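Local atomic coordinates of TfuB1 (Thermobifida fusca, PDB entry 6JX3), a protein that binds the leader peptide of a lasso peptide precursor, probably through an RRE domain that presents the precursor for maturation. Residues 17-22 / 55-60; 21-26 / 32-37; 50-55 / 85-90; 64-69 / 78-83. All coordinates share one frame; numbering follows the deposited sequence.

Contact 1: residues 17-22 / 55-60. With ZN (zinc ion), chain C; ZN (zinc ion), chain D.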
loop_
_atom_site.group_PDB
_atom_site.type_symbol
_atom_site.label_atom_id
_atom_site.label_comp_id
_atom_site.label_asym_id
_atom_site.label_seq_id
_atom_site.Cartn_x
_atom_site.Cartn_y
_atom_site.Cartn_z
ATOM N N PHE A 17 3.875 7.282 -8.502
ATOM C CA PHE A 17 3.577 5.915 -8.093
ATOM C C PHE A 17 2.472 5.365 -8.984
ATOM O O PHE A 17 1.439 6.013 -9.180
ATOM C CB PHE A 17 3.151 5.900 -6.627
ATOM C CG PHE A 17 2.714 4.554 -6.134
ATOM C CD1 PHE A 17 3.649 3.637 -5.693
ATOM C CD2 PHE A 17 1.376 4.217 -6.101
ATOM C CE1 PHE A 17 3.261 2.399 -5.225
ATOM C CE2 PHE A 17 0.977 2.984 -5.639
ATOM C CZ PHE A 17 1.922 2.074 -5.196
ATOM N N ARG A 18 2.684 4.168 -9.535
ATOM C CA ARG A 18 1.689 3.572 -10.412
ATOM C C ARG A 18 1.580 2.095 -10.086
ATOM O O ARG A 18 2.595 1.437 -9.832
ATOM C CB ARG A 18 2.054 3.729 -11.895
ATOM C CG ARG A 18 1.966 5.152 -12.420
ATOM C CD ARG A 18 2.219 5.196 -13.922
ATOM N NE ARG A 18 3.576 4.772 -14.261
ATOM C CZ ARG A 18 3.927 4.257 -15.436
ATOM N NH1 ARG A 18 3.018 4.095 -16.391
ATOM N NH2 ARG A 18 5.186 3.900 -15.656
ATOM N N LEU A 19 0.354 1.585 -10.096
ATOM C CA LEU A 19 0.159 0.147 -10.028
ATOM C C LEU A 19 0.428 -0.480 -11.389
ATOM O O LEU A 19 0.259 0.153 -12.433
ATOM C CB LEU A 19 -1.262 -0.187 -9.578
ATOM C CG LEU A 19 -1.632 0.188 -8.143
ATOM C CD1 LEU A 19 -3.064 -0.268 -7.830
ATOM C CD2 LEU A 19 -0.644 -0.378 -7.121
ATOM N N ARG A 20 0.843 -1.744 -11.371
ATOM C CA ARG A 20 1.016 -2.464 -12.616
ATOM C C ARG A 20 -0.344 -2.600 -13.303
ATOM O O ARG A 20 -1.389 -2.550 -12.643
ATOM C CB ARG A 20 1.655 -3.832 -12.361
ATOM C CG ARG A 20 3.179 -3.791 -12.015
ATOM C CD ARG A 20 3.862 -5.157 -12.245
ATOM N NE ARG A 20 3.387 -5.734 -13.497
ATOM C CZ ARG A 20 3.930 -5.502 -14.689
ATOM N NH1 ARG A 20 5.019 -4.745 -14.801
ATOM N NH2 ARG A 20 3.383 -6.036 -15.773
ATOM N N PRO A 21 -0.362 -2.727 -14.631
ATOM C CA PRO A 21 -1.643 -2.662 -15.357
ATOM C C PRO A 21 -2.615 -3.766 -14.996
ATOM O O PRO A 21 -3.833 -3.566 -15.114
ATOM C CB PRO A 21 -1.222 -2.765 -16.832
ATOM C CG PRO A 21 0.227 -2.471 -16.857
ATOM C CD PRO A 21 0.790 -2.853 -15.534
ATOM N N GLU A 22 -2.120 -4.927 -14.576
ATOM C CA GLU A 22 -2.969 -6.077 -14.292
ATOM C C GLU A 22 -3.502 -6.094 -12.861
ATOM O O GLU A 22 -4.164 -7.065 -12.466
ATOM C CB GLU A 22 -2.203 -7.374 -14.582
ATOM C CG GLU A 22 -1.115 -7.720 -13.566
ATOM C CD GLU A 22 0.243 -7.077 -13.854
ATOM O OE1 GLU A 22 0.337 -6.114 -14.647
ATOM O OE2 GLU A 22 1.243 -7.533 -13.272
ATOM N N ARG A 55 -3.194 7.536 -1.199
ATOM C CA ARG A 55 -2.693 8.894 -1.386
ATOM C C ARG A 55 -1.628 8.946 -2.471
ATOM O O ARG A 55 -1.568 9.914 -3.237
ATOM C CB ARG A 55 -2.155 9.441 -0.067
ATOM C CG ARG A 55 -3.267 9.834 0.901
ATOM C CD ARG A 55 -2.716 10.596 2.089
ATOM N NE ARG A 55 -1.838 11.671 1.644
ATOM C CZ ARG A 55 -2.127 12.964 1.734
ATOM N NH1 ARG A 55 -3.279 13.363 2.264
ATOM N NH2 ARG A 55 -1.259 13.857 1.288
ATOM N N LEU A 56 -0.795 7.905 -2.578
ATOM C CA LEU A 56 0.162 7.868 -3.681
ATOM C C LEU A 56 -0.553 7.807 -5.028
ATOM O O LEU A 56 -0.140 8.470 -5.987
ATOM C CB LEU A 56 1.117 6.687 -3.515
ATOM C CG LEU A 56 2.090 6.810 -2.341
ATOM C CD1 LEU A 56 2.935 5.546 -2.250
ATOM C CD2 LEU A 56 2.989 8.035 -2.465
ATOM N N LEU A 57 -1.629 7.021 -5.118
ATOM C CA LEU A 57 -2.357 6.918 -6.376
ATOM C C LEU A 57 -3.055 8.223 -6.719
ATOM O O LEU A 57 -3.262 8.516 -7.902
ATOM C CB LEU A 57 -3.370 5.775 -6.315
ATOM C CG LEU A 57 -2.722 4.389 -6.321
ATOM C CD1 LEU A 57 -3.777 3.307 -6.187
ATOM C CD2 LEU A 57 -1.882 4.209 -7.588
ATOM N N ASP A 58 -3.400 9.023 -5.709
ATOM C CA ASP A 58 -3.945 10.360 -5.946
ATOM C C ASP A 58 -2.940 11.303 -6.585
ATOM O O ASP A 58 -3.321 12.404 -7.001
ATOM C CB ASP A 58 -4.414 10.987 -4.638
ATOM C CG ASP A 58 -5.693 10.392 -4.121
ATOM O OD1 ASP A 58 -6.431 9.722 -4.883
ATOM O OD2 ASP A 58 -5.948 10.599 -2.925
ATOM N N GLY A 59 -1.670 10.921 -6.648
ATOM C CA GLY A 59 -0.627 11.787 -7.145
ATOM C C GLY A 59 0.164 12.510 -6.077
ATOM O O GLY A 59 0.996 13.354 -6.418
ATOM N N HIS A 60 -0.067 12.220 -4.800
ATOM C CA HIS A 60 0.744 12.834 -3.764
ATOM C C HIS A 60 2.103 12.164 -3.697
ATOM O O HIS A 60 2.239 10.967 -3.950
ATOM C CB HIS A 60 0.066 12.721 -2.416
ATOM C CG HIS A 60 -1.221 13.462 -2.361
ATOM N ND1 HIS A 60 -1.294 14.813 -2.611
ATOM C CD2 HIS A 60 -2.488 13.041 -2.158
ATOM C CE1 HIS A 60 -2.550 15.200 -2.530
ATOM N NE2 HIS A 60 -3.295 14.145 -2.257
HETATM ZN ZN ZN C . 1.624 -9.158 -12.281
HETATM ZN ZN ZN D . -7.544 10.116 -2.237
HETATM O O HOH W 1 0.372 8.423 -8.443
HETATM O O HOH W 2 3.463 -8.719 -11.333
HETATM O O HOH W 3 -7.566 9.270 -0.191
#
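Phe17 lays its ring against the end of helix 47-57, where Leu56 and Leu57 take it from two directions. With CG anti to the backbone N (chi1 175°), the ring is carried toward that helix and onto the two leucines. Leu56 CD1 sits over one face, 4.1 Å from the centroid of the Phe17 ring and 17° off its normal, a CH-pi contact. Closer to the backbone, Leu56 CB comes within 3.6 Å of Phe17 CD2. Leu57 works at the ring's edge instead, its CD2 3.6 Å from Phe17 CD2. The other methyl of Leu57, CD1, meets Leu19 CD1 at 4.0 Å, the two side chains crossing at about a right angle. Were Phe17 cut back to an alanine, Leu56 CD1 is likely to lose the ring face it covers, and a gap to open beside Leu57. Beyond Leu19 the chain leads to a metal site: Arg20 NE donates a straight, salt-bridging hydrogen bond (2.8 Å, 175°) to the syn lone pair of Glu22 OE2, the same oxygen that binds a zinc ion at 1.9 Å. Asp58 OD2 holds a second zinc ion just before Gly59, whose positive phi closes the helix in a Schellman motif. Phe17 thus packs between the end of helix 47-57 and Leu91 of helix 77-93, while Leu56 joins its own helix to Val88 of helix 77-93 and Val65 of helix 62-72.

Contact 2: residues 21-26 / 32-37; sequences PEISVA and MVLLDG. With ZN (zinc ion), chain C.
A beta hairpin, strands 23-27 and 32-36 of the three-stranded antiparallel sheet in this PqqD-like domain, brings Glu22 and Asp36 together at a zinc site. Asp36 OD2 binds the metal at 2.0 Å, beside Glu22 OE2 and a water. The two carboxylate planes stand 65° apart. Glu22 OE2 and Asp36 OD2 lie 3.3 Å from each other, and the cation they share probably offsets the repulsion between them. Backbone N-H groups of Arg38 and Ser39 fix the other oxygen, Asp36 OD1, while Arg20 grips Glu22. Next to the metal, Ile23 puts CD1 3.6 Å from Asp36 OD2 and CG2 near Leu34 CD2, its CG1 branch lying beside the backbone N. Trimming Ile23 to an alanine is likely to uncover that side of the metal-binding carboxylate and leave Leu34 without one of its neighbours. The strands pair through Ser24 with Leu35 and Ala26 with Val33, each bonded both ways, and Gly37 N adds a bond to Glu22 O, tilted 31° from the carbonyl plane. Leu34 is buried on the face it shares with Ile23 and Val25, and Met32 stretches from the start of its strand to helix 47-57. Leu35, on the other face, packs on an aromatic side chain of the bound peptide. Val25 sends CG1, anti to its nitrogen, to within 3.5 Å of Met32 CE. Its other methyl, CG2, is pressed tightly against Leu34 CD2 at 3.4 Å.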
loop_
_atom_site.group_PDB
_atom_site.type_symbol
_atom_site.label_atom_id
_atom_site.label_comp_id
_atom_site.label_asym_id
_atom_site.label_seq_id
_atom_site.Cartn_x
_atom_site.Cartn_y
_atom_site.Cartn_z
ATOM N N PRO A 21 -0.362 -2.727 -14.631
ATOM C CA PRO A 21 -1.643 -2.662 -15.357
ATOM C C PRO A 21 -2.615 -3.766 -14.996
ATOM O O PRO A 21 -3.833 -3.566 -15.114
ATOM C CB PRO A 21 -1.222 -2.765 -16.832
ATOM C CG PRO A 21 0.227 -2.471 -16.857
ATOM C CD PRO A 21 0.790 -2.853 -15.534
ATOM N N GLU A 22 -2.120 -4.927 -14.576
ATOM C CA GLU A 22 -2.969 -6.077 -14.292
ATOM C C GLU A 22 -3.502 -6.094 -12.861
ATOM O O GLU A 22 -4.164 -7.065 -12.466
ATOM C CB GLU A 22 -2.203 -7.374 -14.582
ATOM C CG GLU A 22 -1.115 -7.720 -13.566
ATOM C CD GLU A 22 0.243 -7.077 -13.854
ATOM O OE1 GLU A 22 0.337 -6.114 -14.647
ATOM O OE2 GLU A 22 1.243 -7.533 -13.272
ATOM N N ILE A 23 -3.264 -5.035 -12.093
ATOM C CA ILE A 23 -3.657 -4.990 -10.690
ATOM C C ILE A 23 -5.054 -4.400 -10.570
ATOM O O ILE A 23 -5.340 -3.333 -11.123
ATOM C CB ILE A 23 -2.654 -4.166 -9.867
ATOM C CG1 ILE A 23 -1.239 -4.734 -9.998
ATOM C CG2 ILE A 23 -3.119 -4.094 -8.416
ATOM C CD1 ILE A 23 -1.128 -6.227 -9.635
ATOM N N SER A 24 -5.932 -5.094 -9.850
ATOM C CA SER A 24 -7.249 -4.590 -9.492
ATOM C C SER A 24 -7.309 -4.388 -7.986
ATOM O O SER A 24 -6.555 -5.001 -7.230
ATOM C CB SER A 24 -8.360 -5.556 -9.936
ATOM O OG SER A 24 -8.406 -5.660 -11.348
ATOM N N VAL A 25 -8.232 -3.533 -7.552
ATOM C CA VAL A 25 -8.393 -3.198 -6.146
ATOM C C VAL A 25 -9.823 -3.467 -5.720
ATOM O O VAL A 25 -10.764 -3.217 -6.480
ATOM C CB VAL A 25 -8.056 -1.717 -5.890
ATOM C CG1 VAL A 25 -8.055 -1.420 -4.392
ATOM C CG2 VAL A 25 -6.727 -1.335 -6.566
ATOM N N ALA A 26 -9.996 -3.933 -4.492
ATOM C CA ALA A 26 -11.326 -4.023 -3.906
ATOM C C ALA A 26 -11.277 -3.494 -2.481
ATOM O O ALA A 26 -10.285 -3.688 -1.773
ATOM C CB ALA A 26 -11.849 -5.464 -3.916
ATOM N N MET A 32 -8.501 -3.156 2.300
ATOM C CA MET A 32 -8.158 -3.009 0.889
ATOM C C MET A 32 -7.391 -4.228 0.405
ATOM O O MET A 32 -6.448 -4.687 1.062
ATOM C CB MET A 32 -7.326 -1.750 0.660
ATOM C CG MET A 32 -6.816 -1.578 -0.763
ATOM S SD MET A 32 -6.133 0.080 -1.012
ATOM C CE MET A 32 -5.358 -0.060 -2.612
ATOM N N VAL A 33 -7.798 -4.752 -0.746
ATOM C CA VAL A 33 -7.200 -5.936 -1.350
ATOM C C VAL A 33 -6.742 -5.584 -2.758
ATOM O O VAL A 33 -7.435 -4.846 -3.472
ATOM C CB VAL A 33 -8.210 -7.103 -1.366
ATOM C CG1 VAL A 33 -7.619 -8.322 -2.040
ATOM C CG2 VAL A 33 -8.664 -7.423 0.057
ATOM N N LEU A 34 -5.576 -6.101 -3.156
ATOM C CA LEU A 34 -5.018 -5.913 -4.485
ATOM C C LEU A 34 -4.905 -7.280 -5.132
ATOM O O LEU A 34 -4.396 -8.215 -4.512
ATOM C CB LEU A 34 -3.632 -5.262 -4.442
ATOM C CG LEU A 34 -3.524 -3.819 -3.938
ATOM C CD1 LEU A 34 -2.080 -3.333 -3.986
ATOM C CD2 LEU A 34 -4.369 -2.946 -4.780
ATOM N N LEU A 35 -5.384 -7.390 -6.360
ATOM C CA LEU A 35 -5.404 -8.652 -7.081
ATOM C C LEU A 35 -4.552 -8.515 -8.325
ATOM O O LEU A 35 -4.734 -7.572 -9.100
ATOM C CB LEU A 35 -6.836 -9.035 -7.469
ATOM C CG LEU A 35 -6.946 -10.097 -8.558
ATOM C CD1 LEU A 35 -6.506 -11.461 -8.002
ATOM C CD2 LEU A 35 -8.380 -10.136 -9.073
ATOM N N ASP A 36 -3.634 -9.458 -8.525
ATOM C CA ASP A 36 -2.876 -9.527 -9.765
ATOM C C ASP A 36 -3.605 -10.459 -10.721
ATOM O O ASP A 36 -3.653 -11.672 -10.497
ATOM C CB ASP A 36 -1.458 -10.014 -9.503
ATOM C CG ASP A 36 -0.586 -9.916 -10.729
ATOM O OD1 ASP A 36 -0.974 -10.420 -11.802
ATOM O OD2 ASP A 36 0.498 -9.318 -10.622
ATOM N N GLY A 37 -4.160 -9.891 -11.791
ATOM C CA GLY A 37 -5.004 -10.642 -12.704
ATOM C C GLY A 37 -4.264 -11.638 -13.561
ATOM O O GLY A 37 -4.903 -12.492 -14.185
HETATM ZN ZN ZN C . 1.624 -9.158 -12.281
HETATM O O HOH W 2 3.463 -8.719 -11.333
#

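Contact 3: residues 50-55 / 85-90; sequences ALIVQR and AALVTS
No ring, amide or other flat group takes part where Ile52 meets Leu87: the contact is wholly aliphatic, with no face or edge to present. One methyl does nearly all the work. Leu87 CD2 lies 3.9 Å from Ile52 CB, equally near Ile52 CG2, and 4.0 Å from Ile52 CD1, so it is cradled along the branched side of the isoleucine. The two side chains run past each other in opposite directions rather than meeting end to end. Leu87 gets there because its CG is anti to the backbone N (chi1 175°), which carries the branch across toward helix 47-57. The same CD2 touches Val53 CG2 more loosely, at 4.2 Å. Ile52 CA and Leu87 CA are 8.6 Å apart, so the backbones stay well separated and side chains fill the distance. Apolar side chains of the bound peptide pack on Ile52 and on Leu87, so this buried pair also forms part of the surface that receives the leader. Around it, Ile52 leans on Val65 of helix 62-72 and Ile84 of helix 77-93, while Val53 touches Met32 of strand 32-36, Phe17 and Leu91, placing the contact at the centre of the domain between sheet and helices.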
loop_
_atom_site.group_PDB
_atom_site.type_symbol
_atom_site.label_atom_id
_atom_site.label_comp_id
_atom_site.label_asym_id
_atom_site.label_seq_id
_atom_site.Cartn_x
_atom_site.Cartn_y
_atom_site.Cartn_z
ATOM N N ALA A 50 -3.107 0.878 3.214
ATOM C CA ALA A 50 -4.139 1.287 2.264
ATOM C C ALA A 50 -4.178 2.797 2.123
ATOM O O ALA A 50 -4.321 3.322 1.013
ATOM C CB ALA A 50 -5.500 0.760 2.712
ATOM N N LEU A 51 -4.054 3.506 3.248
ATOM C CA LEU A 51 -4.063 4.964 3.239
ATOM C C LEU A 51 -2.896 5.508 2.432
ATOM O O LEU A 51 -3.058 6.436 1.630
ATOM C CB LEU A 51 -3.998 5.450 4.685
ATOM C CG LEU A 51 -4.092 6.906 5.105
ATOM C CD1 LEU A 51 -5.167 7.647 4.332
ATOM C CD2 LEU A 51 -4.393 6.911 6.595
ATOM N N ILE A 52 -1.714 4.918 2.612
ATOM C CA ILE A 52 -0.542 5.358 1.869
ATOM C C ILE A 52 -0.737 5.126 0.380
ATOM O O ILE A 52 -0.488 6.017 -0.443
ATOM C CB ILE A 52 0.719 4.641 2.381
ATOM C CG1 ILE A 52 1.017 5.055 3.824
ATOM C CG2 ILE A 52 1.904 4.945 1.461
ATOM C CD1 ILE A 52 2.043 4.167 4.515
ATOM N N VAL A 53 -1.166 3.915 0.006
ATOM C CA VAL A 53 -1.322 3.607 -1.411
ATOM C C VAL A 53 -2.370 4.519 -2.041
ATOM O O VAL A 53 -2.177 5.034 -3.149
ATOM C CB VAL A 53 -1.674 2.127 -1.611
ATOM C CG1 VAL A 53 -2.073 1.875 -3.065
ATOM C CG2 VAL A 53 -0.473 1.255 -1.228
ATOM N N GLN A 54 -3.496 4.724 -1.351
ATOM C CA GLN A 54 -4.530 5.602 -1.894
ATOM C C GLN A 54 -3.996 7.011 -2.129
ATOM O O GLN A 54 -4.281 7.623 -3.161
ATOM C CB GLN A 54 -5.740 5.636 -0.959
ATOM C CG GLN A 54 -6.572 4.366 -1.025
ATOM C CD GLN A 54 -7.358 4.117 0.250
ATOM O OE1 GLN A 54 -7.374 4.951 1.160
ATOM N NE2 GLN A 54 -8.008 2.959 0.326
ATOM N N ARG A 55 -3.194 7.536 -1.199
ATOM C CA ARG A 55 -2.693 8.894 -1.386
ATOM C C ARG A 55 -1.628 8.946 -2.471
ATOM O O ARG A 55 -1.568 9.914 -3.237
ATOM C CB ARG A 55 -2.155 9.441 -0.067
ATOM C CG ARG A 55 -3.267 9.834 0.901
ATOM C CD ARG A 55 -2.716 10.596 2.089
ATOM N NE ARG A 55 -1.838 11.671 1.644
ATOM C CZ ARG A 55 -2.127 12.964 1.734
ATOM N NH1 ARG A 55 -3.279 13.363 2.264
ATOM N NH2 ARG A 55 -1.259 13.857 1.288
ATOM N N ALA A 85 8.592 4.230 2.390
ATOM C CA ALA A 85 9.577 3.719 1.446
ATOM C C ALA A 85 9.602 2.203 1.454
ATOM O O ALA A 85 9.678 1.568 0.392
ATOM C CB ALA A 85 10.955 4.276 1.785
ATOM N N ALA A 86 9.531 1.603 2.645
ATOM C CA ALA A 86 9.526 0.145 2.734
ATOM C C ALA A 86 8.279 -0.448 2.094
ATOM O O ALA A 86 8.351 -1.497 1.450
ATOM C CB ALA A 86 9.631 -0.293 4.191
ATOM N N LEU A 87 7.127 0.201 2.281
ATOM C CA LEU A 87 5.897 -0.296 1.677
ATOM C C LEU A 87 5.976 -0.229 0.160
ATOM O O LEU A 87 5.635 -1.193 -0.535
ATOM C CB LEU A 87 4.697 0.500 2.198
ATOM C CG LEU A 87 3.373 0.132 1.513
ATOM C CD1 LEU A 87 2.999 -1.322 1.792
ATOM C CD2 LEU A 87 2.265 1.070 1.970
ATOM N N VAL A 88 6.443 0.904 -0.370
ATOM C CA VAL A 88 6.554 1.062 -1.817
ATOM C C VAL A 88 7.529 0.048 -2.381
ATOM O O VAL A 88 7.274 -0.577 -3.421
ATOM C CB VAL A 88 6.969 2.500 -2.153
ATOM C CG1 VAL A 88 7.518 2.598 -3.578
ATOM C CG2 VAL A 88 5.781 3.403 -1.968
ATOM N N THR A 89 8.644 -0.156 -1.686
ATOM C CA THR A 89 9.584 -1.183 -2.107
ATOM C C THR A 89 8.926 -2.556 -2.113
ATOM O O THR A 89 9.123 -3.343 -3.051
ATOM C CB THR A 89 10.809 -1.160 -1.191
ATOM O OG1 THR A 89 11.549 0.047 -1.436
ATOM C CG2 THR A 89 11.700 -2.386 -1.432
ATOM N N SER A 90 8.103 -2.845 -1.094
ATOM C CA SER A 90 7.453 -4.153 -1.035
ATOM C C SER A 90 6.405 -4.291 -2.134
ATOM O O SER A 90 6.240 -5.371 -2.720
ATOM C CB SER A 90 6.823 -4.370 0.338
ATOM O OG SER A 90 6.225 -5.659 0.423
#

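Contact 4: residues 64-69 / 78-83; sequences DVAQFL and TDAERD. With ZN (zinc ion), chain E.
Ala66 and Leu69 are the residues by which helix 62-72 meets Ala80 and Glu81 of helix 77-93, two helices of what is probably the helix-turn-helix part of a PqqD-like domain. The segment starts at Asp64, turned off this interface, where OD2 binds a zinc ion at 1.9 Å and takes a weak hydrogen bond from His60. Val65 follows, packing on Ile84 instead of the residues opposite. At Ala66 the helices come nearest: Ala66 CA is 5.2 Å from Ala80 CA, and the CB atoms of these two alanines are 4.1 Å apart. Such small side chains let the helix axes approach to 8.7 Å while their directions differ by 132°. Ala66 CB is also touched by Glu81 CG at 3.7 Å; the glutamate uses its methylene here and sends its extended chain on, OE2 forming a salt bridge with Arg77. One turn further along, Leu69 approaches Ala80 at about a right angle to Ala66, with Leu69 CB and CD1 both 4.1 Å from Ala80 CB. That single methyl thus sits in the angle between Ala66 and Leu69. Further along helix 77-93, Asp83 OD1 is hydrogen-bonded to an aromatic side chain of the bound peptide. On another side of helix 62-72, Val65 meets Arg55 and Phe68 meets both Arg55 and Leu51, so it packs against helix 47-57 as well as helix 77-93.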
loop_
_atom_site.group_PDB
_atom_site.type_symbol
_atom_site.label_atom_id
_atom_site.label_comp_id
_atom_site.label_asym_id
_atom_site.label_seq_id
_atom_site.Cartn_x
_atom_site.Cartn_y
_atom_site.Cartn_z
ATOM N N ASP A 64 4.579 14.152 0.850
ATOM C CA ASP A 64 3.223 14.528 1.239
ATOM C C ASP A 64 2.631 13.509 2.201
ATOM O O ASP A 64 1.977 13.865 3.186
ATOM C CB ASP A 64 2.312 14.569 0.022
ATOM C CG ASP A 64 2.525 15.756 -0.861
ATOM O OD1 ASP A 64 3.227 16.728 -0.490
ATOM O OD2 ASP A 64 1.952 15.673 -1.966
ATOM N N VAL A 65 2.769 12.226 1.862
ATOM C CA VAL A 65 2.148 11.186 2.667
ATOM C C VAL A 65 2.805 11.121 4.033
ATOM O O VAL A 65 2.133 10.905 5.045
ATOM C CB VAL A 65 2.201 9.834 1.940
ATOM C CG1 VAL A 65 1.545 8.733 2.801
ATOM C CG2 VAL A 65 1.520 9.959 0.587
ATOM N N ALA A 66 4.126 11.316 4.092
ATOM C CA ALA A 66 4.786 11.341 5.393
ATOM C C ALA A 66 4.241 12.475 6.251
ATOM O O ALA A 66 3.984 12.293 7.446
ATOM C CB ALA A 66 6.302 11.474 5.222
ATOM N N GLN A 67 4.043 13.647 5.644
ATOM C CA GLN A 67 3.494 14.786 6.377
ATOM C C GLN A 67 2.100 14.475 6.887
ATOM O O GLN A 67 1.755 14.797 8.030
ATOM C CB GLN A 67 3.467 16.019 5.473
ATOM C CG GLN A 67 3.075 17.318 6.180
ATOM C CD GLN A 67 3.890 17.580 7.432
ATOM O OE1 GLN A 67 5.117 17.451 7.431
ATOM N NE2 GLN A 67 3.209 17.937 8.518
ATOM N N PHE A 68 1.285 13.841 6.048
ATOM C CA PHE A 68 -0.044 13.430 6.474
ATOM C C PHE A 68 0.041 12.467 7.648
ATOM O O PHE A 68 -0.623 12.659 8.674
ATOM C CB PHE A 68 -0.787 12.792 5.303
ATOM C CG PHE A 68 -1.965 11.973 5.719
ATOM C CD1 PHE A 68 -3.175 12.570 6.010
ATOM C CD2 PHE A 68 -1.853 10.605 5.829
ATOM C CE1 PHE A 68 -4.252 11.808 6.402
ATOM C CE2 PHE A 68 -2.916 9.849 6.232
ATOM C CZ PHE A 68 -4.117 10.447 6.517
ATOM N N LEU A 69 0.877 11.429 7.525
ATOM C CA LEU A 69 0.937 10.431 8.587
ATOM C C LEU A 69 1.338 11.061 9.914
ATOM O O LEU A 69 0.755 10.740 10.951
ATOM C CB LEU A 69 1.906 9.308 8.217
ATOM C CG LEU A 69 1.452 8.373 7.096
ATOM C CD1 LEU A 69 2.530 7.352 6.852
ATOM C CD2 LEU A 69 0.140 7.674 7.473
ATOM N N THR A 78 10.503 10.839 10.554
ATOM C CA THR A 78 11.529 9.931 10.062
ATOM C C THR A 78 10.975 8.519 9.898
ATOM O O THR A 78 11.213 7.869 8.873
ATOM C CB THR A 78 12.734 9.968 11.007
ATOM O OG1 THR A 78 13.093 11.331 11.238
ATOM C CG2 THR A 78 13.927 9.300 10.380
ATOM N N ASP A 79 10.228 8.028 10.884
ATOM C CA ASP A 79 9.660 6.690 10.788
ATOM C C ASP A 79 8.643 6.608 9.658
ATOM O O ASP A 79 8.570 5.596 8.954
ATOM C CB ASP A 79 9.007 6.300 12.110
ATOM C CG ASP A 79 10.019 5.896 13.160
ATOM O OD1 ASP A 79 11.134 5.481 12.784
ATOM O OD2 ASP A 79 9.696 6.004 14.360
ATOM N N ALA A 80 7.844 7.664 9.486
ATOM C CA ALA A 80 6.858 7.672 8.413
ATOM C C ALA A 80 7.532 7.573 7.058
ATOM O O ALA A 80 7.098 6.794 6.204
ATOM C CB ALA A 80 6.003 8.935 8.479
ATOM N N GLU A 81 8.606 8.343 6.847
ATOM C CA GLU A 81 9.306 8.264 5.569
ATOM C C GLU A 81 9.876 6.871 5.331
ATOM O O GLU A 81 9.806 6.355 4.213
ATOM C CB GLU A 81 10.423 9.301 5.500
ATOM C CG GLU A 81 9.918 10.726 5.528
ATOM C CD GLU A 81 10.982 11.720 5.153
ATOM O OE1 GLU A 81 11.818 11.371 4.304
ATOM O OE2 GLU A 81 10.959 12.841 5.695
ATOM N N ARG A 82 10.465 6.258 6.359
ATOM C CA ARG A 82 11.018 4.919 6.175
ATOM C C ARG A 82 9.926 3.907 5.914
ATOM O O ARG A 82 10.093 3.009 5.085
ATOM C CB ARG A 82 11.809 4.485 7.399
ATOM C CG ARG A 82 12.985 5.310 7.743
ATOM C CD ARG A 82 13.960 4.369 8.399
ATOM N NE ARG A 82 13.635 4.242 9.817
ATOM C CZ ARG A 82 13.852 5.190 10.720
ATOM N NH1 ARG A 82 13.511 4.997 11.989
ATOM N NH2 ARG A 82 14.457 6.311 10.361
ATOM N N ASP A 83 8.807 4.024 6.631
ATOM C CA ASP A 83 7.731 3.061 6.462
ATOM C C ASP A 83 7.099 3.178 5.084
ATOM O O ASP A 83 6.727 2.164 4.478
ATOM C CB ASP A 83 6.677 3.257 7.546
ATOM C CG ASP A 83 7.120 2.741 8.899
ATOM O OD1 ASP A 83 6.359 2.951 9.871
ATOM O OD2 ASP A 83 8.223 2.153 8.998
HETATM ZN ZN ZN E . 1.866 17.197 -3.161
HETATM O O HOH W 4 0.322 16.633 -4.586
#

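How the contacts relate
Contact 3 is the core of the set, near the centre of the chain and purely aliphatic; contact 4 is also buried but lies farther out. Contacts 1 and 2 are only partly buried and share Glu22 with its zinc ion, where polar and metal chemistry join the packing. Contact 2 alone depends on backbone hydrogen bonds between strands; the others pack side chains on helices. Helix 47-57 serves contacts 1 and 3, helix 77-93 serves 3 and 4, and Leu56 CD1 meets Val88 CG2 (3.6 Å) between contacts 1 and 3. Contacts 2 and 4 do not touch: their centres are about 24 Å apart, on opposite sides of the chain's centre.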